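Local coordinates for protein Ufm1-specific protease (Caenorhabditis elegans, PDB 5EJJ) that cleaves the peptide bond at the C-terminal glycine of the ubiquitin-like modifier ufm-1, acting as a thiol protease that removes it from target proteins, at residues W394-W405 with Q443-L454. Numbering follows the deposited sequence.
Sequences WGCAYRSFQTIW and QWIGSTEISFVL
With CG anti to the carbonyl carbon (chi1 -77°), Tyr398 swings its ring toward the loop at Gln443, whereas Phe401, its CG anti to the backbone N (chi1 170°), brings its ring against helix 447-454. The tyrosine OH donates to Gln443 O (3.0 Å) in the carbonyl plane and also hydrogen-bonds Gln425 NE2, while Ile445 CD1 lies over one ring face, 4.0 Å from Tyr398 CE2. A phenylalanine in place of Tyr398 would probably leave the Gln443 carbonyl and Gln425 amide without this partner, losing the bond between loop and helix. Beside it, Trp394 O lies 3.2 Å from Trp444 CB. Ala397 CB meets Ile445 O at 3.3 Å, and Ile450 CD1 lies against the alanine. Further along, Phe401 CE1 meets Leu454 CD1 at 3.4 Å and Phe401 CZ meets Val453 CG1 at 3.5 Å. This illustrates how a papain-like protease seats its catalytic helix: Cys396, the probable nucleophile, lies near its start and touches His522, the probable active-site histidine. The axes of segments 396-405 and 447-454 cross at -37°; Ile424 of helix 421-425 touches Tyr398 and Phe401, Met492 of strand 491-494 touches Ile404 and Ile450, and Leu454 rests on Cys462 of strand 462-467.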
ATOM      1  N   TRP A 394      32.195  10.589   4.604  1.00 83.37           N
ATOM      2  CA  TRP A 394      31.972   9.799   5.809  1.00 86.92           C
ATOM      3  C   TRP A 394      30.581   9.158   5.974  1.00 84.62           C
ATOM      4  O   TRP A 394      30.457   8.056   6.530  1.00 79.26           O
ATOM      5  CB  TRP A 394      32.284  10.667   7.024  1.00 84.22           C
ATOM      6  CG  TRP A 394      31.474  11.923   7.056  1.00 81.60           C
ATOM      7  CD1 TRP A 394      31.568  12.993   6.205  1.00 78.19           C
ATOM      8  CD2 TRP A 394      30.439  12.241   7.986  1.00 76.86           C
ATOM      9  NE1 TRP A 394      30.662  13.958   6.560  1.00 76.93           N
ATOM     10  CE2 TRP A 394      29.953  13.521   7.647  1.00 77.91           C
ATOM     11  CE3 TRP A 394      29.879  11.570   9.079  1.00 72.99           C
ATOM     12  CZ2 TRP A 394      28.931  14.140   8.362  1.00 74.92           C
ATOM     13  CZ3 TRP A 394      28.868  12.188   9.793  1.00 68.08           C
ATOM     14  CH2 TRP A 394      28.405  13.460   9.431  1.00 71.08           C
ATOM     15  N   GLY A 395      29.544   9.844   5.496  1.00 83.72           N
ATOM     16  CA  GLY A 395      28.167   9.438   5.742  1.00 75.50           C
ATOM     17  C   GLY A 395      27.612   8.200   5.045  1.00 70.03           C
ATOM     18  O   GLY A 395      26.544   7.734   5.436  1.00 58.78           O
ATOM     19  N   CYS A 396      28.321   7.666   4.044  1.00 71.29           N
ATOM     20  CA  CYS A 396      27.823   6.546   3.225  1.00 63.08           C
ATOM     21  C   CYS A 396      27.015   5.480   3.985  1.00 57.92           C
ATOM     22  O   CYS A 396      25.957   5.045   3.534  1.00 57.63           O
ATOM     23  CB  CYS A 396      28.945   5.901   2.371  1.00 69.23           C
ATOM     24  SG  CYS A 396      30.436   5.212   3.207  1.00 75.48           S
ATOM     25  N   ALA A 397      27.494   5.089   5.156  1.00 59.19           N
ATOM     26  CA  ALA A 397      26.819   4.056   5.918  1.00 54.58           C
ATOM     27  C   ALA A 397      25.652   4.619   6.708  1.00 52.63           C
ATOM     28  O   ALA A 397      24.717   3.894   7.020  1.00 55.61           O
ATOM     29  CB  ALA A 397      27.794   3.352   6.841  1.00 57.13           C
ATOM     30  N   TYR A 398      25.713   5.901   7.045  1.00 56.38           N
ATOM     31  CA  TYR A 398      24.601   6.550   7.736  1.00 58.19           C
ATOM     32  C   TYR A 398      23.361   6.491   6.855  1.00 53.56           C
ATOM     33  O   TYR A 398      22.259   6.174   7.304  1.00 47.38           O
ATOM     34  CB  TYR A 398      24.918   8.020   8.000  1.00 61.41           C
ATOM     35  CG  TYR A 398      25.852   8.282   9.147  1.00 61.57           C
ATOM     36  CD1 TYR A 398      27.164   8.656   8.918  1.00 64.67           C
ATOM     37  CD2 TYR A 398      25.412   8.181  10.462  1.00 60.07           C
ATOM     38  CE1 TYR A 398      28.019   8.907   9.965  1.00 69.37           C
ATOM     39  CE2 TYR A 398      26.251   8.430  11.516  1.00 60.76           C
ATOM     40  CZ  TYR A 398      27.559   8.793  11.260  1.00 69.53           C
ATOM     41  OH  TYR A 398      28.418   9.047  12.300  1.00 72.48           O
ATOM     42  N   ARG A 399      23.572   6.820   5.589  1.00 54.02           N
ATOM     43  CA  ARG A 399      22.515   6.842   4.602  1.00 55.36           C
ATOM     44  C   ARG A 399      21.858   5.471   4.468  1.00 55.67           C
ATOM     45  O   ARG A 399      20.627   5.374   4.444  1.00 55.06           O
ATOM     46  CB  ARG A 399      23.066   7.335   3.258  1.00 59.65           C
ATOM     47  CG  ARG A 399      23.659   8.737   3.337  1.00 60.33           C
ATOM     48  CD  ARG A 399      22.807   9.604   4.254  1.00 65.26           C
ATOM     49  NE  ARG A 399      23.013  11.036   4.062  1.00 71.36           N
ATOM     50  CZ  ARG A 399      22.135  11.964   4.435  1.00 73.80           C
ATOM     51  NH1 ARG A 399      20.987  11.608   4.999  1.00 71.62           N
ATOM     52  NH2 ARG A 399      22.394  13.248   4.223  1.00 81.20           N
ATOM     53  N   SER A 400      22.674   4.418   4.395  1.00 52.12           N
ATOM     54  CA  SER A 400      22.143   3.059   4.320  1.00 48.40           C
ATOM     55  C   SER A 400      21.390   2.720   5.584  1.00 45.54           C
ATOM     56  O   SER A 400      20.425   1.956   5.559  1.00 45.79           O
ATOM     57  CB  SER A 400      23.251   2.037   4.111  1.00 47.17           C
ATOM     58  OG  SER A 400      23.616   2.013   2.753  1.00 55.40           O
ATOM     59  N   PHE A 401      21.843   3.285   6.692  1.00 45.50           N
ATOM     60  CA  PHE A 401      21.159   3.089   7.952  1.00 46.10           C
ATOM     61  C   PHE A 401      19.787   3.729   7.858  1.00 43.16           C
ATOM     62  O   PHE A 401      18.789   3.161   8.303  1.00 39.86           O
ATOM     63  CB  PHE A 401      21.941   3.726   9.091  1.00 45.21           C
ATOM     64  CG  PHE A 401      21.189   3.771  10.364  1.00 37.70           C
ATOM     65  CD1 PHE A 401      21.115   2.648  11.175  1.00 39.81           C
ATOM     66  CD2 PHE A 401      20.540   4.919  10.747  1.00 37.08           C
ATOM     67  CE1 PHE A 401      20.419   2.669  12.362  1.00 43.39           C
ATOM     68  CE2 PHE A 401      19.831   4.952  11.931  1.00 47.99           C
ATOM     69  CZ  PHE A 401      19.771   3.817  12.743  1.00 48.80           C
ATOM     70  N   GLN A 402      19.758   4.919   7.271  1.00 44.39           N
ATOM     71  CA  GLN A 402      18.526   5.673   7.098  1.00 46.24           C
ATOM     72  C   GLN A 402      17.533   4.949   6.179  1.00 44.35           C
ATOM     73  O   GLN A 402      16.338   4.834   6.496  1.00 39.74           O
ATOM     74  CB  GLN A 402      18.837   7.091   6.605  1.00 46.81           C
ATOM     75  CG  GLN A 402      19.382   8.006   7.701  1.00 42.65           C
ATOM     76  CD  GLN A 402      19.652   9.408   7.201  1.00 51.00           C
ATOM     77  OE1 GLN A 402      19.946   9.603   6.021  1.00 52.44           O
ATOM     78  NE2 GLN A 402      19.543  10.399   8.093  1.00 54.06           N
ATOM     79  N   THR A 403      18.032   4.455   5.051  1.00 41.69           N
ATOM     80  CA  THR A 403      17.227   3.598   4.201  1.00 36.28           C
ATOM     81  C   THR A 403      16.641   2.441   5.007  1.00 32.61           C
ATOM     82  O   THR A 403      15.437   2.286   5.067  1.00 36.49           O
ATOM     83  CB  THR A 403      18.017   3.064   3.013  1.00 38.60           C
ATOM     84  OG1 THR A 403      18.367   4.151   2.145  1.00 44.30           O
ATOM     85  CG2 THR A 403      17.183   2.051   2.249  1.00 35.84           C
ATOM     86  N   ILE A 404      17.472   1.655   5.670  1.00 32.03           N
ATOM     87  CA  ILE A 404      16.946   0.567   6.490  1.00 31.57           C
ATOM     88  C   ILE A 404      15.899   1.076   7.474  1.00 32.02           C
ATOM     89  O   ILE A 404      14.938   0.378   7.795  1.00 30.65           O
ATOM     90  CB  ILE A 404      18.073  -0.177   7.246  1.00 32.97           C
ATOM     91  CG1 ILE A 404      19.030  -0.823   6.251  1.00 30.62           C
ATOM     92  CG2 ILE A 404      17.521  -1.260   8.170  1.00 25.92           C
ATOM     93  CD1 ILE A 404      20.207  -1.445   6.904  1.00 31.06           C
ATOM     94  N   TRP A 405      16.065   2.307   7.940  1.00 36.67           N
ATOM     95  CA  TRP A 405      15.131   2.835   8.926  1.00 37.50           C
ATOM     96  C   TRP A 405      13.806   3.103   8.251  1.00 35.54           C
ATOM     97  O   TRP A 405      12.756   2.654   8.721  1.00 33.79           O
ATOM     98  CB  TRP A 405      15.650   4.116   9.586  1.00 43.20           C
ATOM     99  CG  TRP A 405      14.814   4.553  10.764  1.00 45.42           C
ATOM    100  CD1 TRP A 405      13.585   5.131  10.718  1.00 45.18           C
ATOM    101  CD2 TRP A 405      15.149   4.439  12.155  1.00 46.65           C
ATOM    102  NE1 TRP A 405      13.130   5.386  11.987  1.00 48.50           N
ATOM    103  CE2 TRP A 405      14.073   4.969  12.889  1.00 47.00           C
ATOM    104  CE3 TRP A 405      16.258   3.950  12.850  1.00 51.61           C
ATOM    105  CZ2 TRP A 405      14.066   5.023  14.281  1.00 48.48           C
ATOM    106  CZ3 TRP A 405      16.252   4.009  14.237  1.00 53.58           C
ATOM    107  CH2 TRP A 405      15.165   4.546  14.934  1.00 49.20           C
ATOM    108  N   GLN A 443      32.429  11.391  11.947  1.00 78.64           N
ATOM    109  CA  GLN A 443      33.113  10.099  11.755  1.00 80.71           C
ATOM    110  C   GLN A 443      32.354   9.184  10.815  1.00 83.36           C
ATOM    111  O   GLN A 443      31.178   8.912  11.038  1.00 81.94           O
ATOM    112  CB  GLN A 443      33.216   9.305  13.065  1.00 82.40           C
ATOM    113  CG  GLN A 443      33.913   9.986  14.212  1.00 93.73           C
ATOM    114  CD  GLN A 443      33.086  11.125  14.774  1.00 96.41           C
ATOM    115  OE1 GLN A 443      33.621  12.164  15.196  1.00 94.79           O
ATOM    116  NE2 GLN A 443      31.762  10.954  14.737  1.00 82.22           N
ATOM    117  N   TRP A 444      33.036   8.654   9.805  1.00 86.98           N
ATOM    118  CA  TRP A 444      32.483   7.549   9.031  1.00 83.04           C
ATOM    119  C   TRP A 444      32.393   6.309   9.924  1.00 77.07           C
ATOM    120  O   TRP A 444      33.203   6.129  10.838  1.00 76.96           O
ATOM    121  CB  TRP A 444      33.339   7.280   7.794  1.00 83.84           C
ATOM    122  CG  TRP A 444      34.792   7.445   8.046  1.00 90.20           C
ATOM    123  CD1 TRP A 444      35.547   8.572   7.865  1.00 91.08           C
ATOM    124  CD2 TRP A 444      35.673   6.446   8.544  1.00 96.50           C
ATOM    125  NE1 TRP A 444      36.853   8.327   8.217  1.00 86.14           N
ATOM    126  CE2 TRP A 444      36.955   7.028   8.639  1.00 95.14           C
ATOM    127  CE3 TRP A 444      35.503   5.108   8.918  1.00 92.19           C
ATOM    128  CZ2 TRP A 444      38.058   6.317   9.093  1.00 96.16           C
ATOM    129  CZ3 TRP A 444      36.595   4.404   9.369  1.00 91.91           C
ATOM    130  CH2 TRP A 444      37.860   5.008   9.452  1.00 95.85           C
ATOM    131  N   ILE A 445      31.379   5.483   9.696  1.00 73.32           N
ATOM    132  CA  ILE A 445      31.222   4.266  10.484  1.00 69.01           C
ATOM    133  C   ILE A 445      30.846   3.110   9.583  1.00 60.24           C
ATOM    134  O   ILE A 445      30.740   3.276   8.366  1.00 60.81           O
ATOM    135  CB  ILE A 445      30.164   4.412  11.582  1.00 64.46           C
ATOM    136  CG1 ILE A 445      28.831   4.858  10.988  1.00 66.83           C
ATOM    137  CG2 ILE A 445      30.621   5.390  12.636  1.00 71.72           C
ATOM    138  CD1 ILE A 445      27.669   4.669  11.915  1.00 60.56           C
ATOM    139  N   GLY A 446      30.644   1.940  10.176  1.00 51.60           N
ATOM    140  CA  GLY A 446      30.383   0.756   9.383  1.00 52.49           C
ATOM    141  C   GLY A 446      29.368  -0.206   9.964  1.00 52.70           C
ATOM    142  O   GLY A 446      28.580   0.144  10.837  1.00 57.58           O
ATOM    143  N   SER A 447      29.412  -1.438   9.482  1.00 53.32           N
ATOM    144  CA  SER A 447      28.392  -2.436   9.776  1.00 52.76           C
ATOM    145  C   SER A 447      28.119  -2.645  11.247  1.00 44.73           C
ATOM    146  O   SER A 447      27.000  -2.910  11.648  1.00 45.37           O
ATOM    147  CB  SER A 447      28.793  -3.783   9.169  1.00 56.82           C
ATOM    148  OG  SER A 447      29.247  -3.625   7.837  1.00 62.73           O
ATOM    149  N   THR A 448      29.150  -2.549  12.059  1.00 52.57           N
ATOM    150  CA  THR A 448      29.024  -3.066  13.409  1.00 59.84           C
ATOM    151  C   THR A 448      28.213  -2.101  14.307  1.00 57.55           C
ATOM    152  O   THR A 448      27.413  -2.524  15.161  1.00 51.38           O
ATOM    153  CB  THR A 448      30.418  -3.571  13.962  1.00 60.44           C
ATOM    154  OG1 THR A 448      30.558  -3.264  15.352  1.00 65.96           O
ATOM    155  CG2 THR A 448      31.591  -2.980  13.160  1.00 57.31           C
ATOM    156  N   GLU A 449      28.367  -0.807  14.062  1.00 54.28           N
ATOM    157  CA  GLU A 449      27.619   0.189  14.821  1.00 57.28           C
ATOM    158  C   GLU A 449      26.196   0.375  14.282  1.00 55.93           C
ATOM    159  O   GLU A 449      25.261   0.566  15.064  1.00 54.31           O
ATOM    160  CB  GLU A 449      28.367   1.526  14.863  1.00 60.60           C
ATOM    161  CG  GLU A 449      29.039   1.903  13.568  1.00 57.82           C
ATOM    162  CD  GLU A 449      30.409   1.273  13.429  1.00 65.31           C
ATOM    163  OE1 GLU A 449      30.559   0.335  12.616  1.00 65.87           O
ATOM    164  OE2 GLU A 449      31.336   1.699  14.147  1.00 70.48           O
ATOM    165  N   ILE A 450      26.053   0.341  12.954  1.00 53.60           N
ATOM    166  CA  ILE A 450      24.746   0.278  12.299  1.00 43.59           C
ATOM    167  C   ILE A 450      23.866  -0.752  13.001  1.00 45.60           C
ATOM    168  O   ILE A 450      22.739  -0.457  13.392  1.00 48.72           O
ATOM    169  CB  ILE A 450      24.880  -0.077  10.801  1.00 40.51           C
ATOM    170  CG1 ILE A 450      25.101   1.182   9.969  1.00 41.21           C
ATOM    171  CG2 ILE A 450      23.658  -0.835  10.283  1.00 36.34           C
ATOM    172  CD1 ILE A 450      25.035   0.918   8.480  1.00 41.14           C
ATOM    173  N   SER A 451      24.397  -1.952  13.194  1.00 42.25           N
ATOM    174  CA  SER A 451      23.659  -3.003  13.869  1.00 44.47           C
ATOM    175  C   SER A 451      23.342  -2.621  15.311  1.00 50.19           C
ATOM    176  O   SER A 451      22.360  -3.090  15.891  1.00 50.28           O
ATOM    177  CB  SER A 451      24.456  -4.304  13.837  1.00 47.77           C
ATOM    178  OG  SER A 451      23.959  -5.224  14.793  1.00 62.03           O
ATOM    179  N   PHE A 452      24.181  -1.762  15.878  1.00 53.35           N
ATOM    180  CA  PHE A 452      24.086  -1.390  17.285  1.00 56.60           C
ATOM    181  C   PHE A 452      23.082  -0.253  17.527  1.00 57.02           C
ATOM    182  O   PHE A 452      22.223  -0.362  18.411  1.00 58.06           O
ATOM    183  CB  PHE A 452      25.479  -1.017  17.810  1.00 61.57           C
ATOM    184  CG  PHE A 452      25.510  -0.658  19.275  1.00 68.36           C
ATOM    185  CD1 PHE A 452      25.496  -1.654  20.252  1.00 65.34           C
ATOM    186  CD2 PHE A 452      25.568   0.680  19.676  1.00 63.89           C
ATOM    187  CE1 PHE A 452      25.523  -1.321  21.604  1.00 71.65           C
ATOM    188  CE2 PHE A 452      25.594   1.021  21.024  1.00 63.08           C
ATOM    189  CZ  PHE A 452      25.573   0.022  21.990  1.00 67.61           C
ATOM    190  N   VAL A 453      23.211   0.828  16.750  1.00 51.88           N
ATOM    191  CA  VAL A 453      22.263   1.950  16.753  1.00 51.36           C
ATOM    192  C   VAL A 453      20.825   1.453  16.563  1.00 50.94           C
ATOM    193  O   VAL A 453      19.917   1.803  17.310  1.00 50.13           O
ATOM    194  CB  VAL A 453      22.592   2.948  15.616  1.00 50.74           C
ATOM    195  CG1 VAL A 453      21.647   4.132  15.644  1.00 50.18           C
ATOM    196  CG2 VAL A 453      24.028   3.412  15.708  1.00 44.83           C
ATOM    197  N   LEU A 454      20.648   0.631  15.540  1.00 50.41           N
ATOM    198  CA  LEU A 454      19.433  -0.140  15.309  1.00 52.01           C
ATOM    199  C   LEU A 454      18.942  -0.933  16.525  1.00 52.05           C
ATOM    200  O   LEU A 454      17.746  -1.144  16.684  1.00 52.26           O
ATOM    201  CB  LEU A 454      19.707  -1.137  14.180  1.00 55.37           C
ATOM    202  CG  LEU A 454      18.754  -1.243  13.003  1.00 47.99           C
ATOM    203  CD1 LEU A 454      18.186   0.127  12.658  1.00 45.17           C
ATOM    204  CD2 LEU A 454      19.541  -1.821  11.842  1.00 38.25           C
TER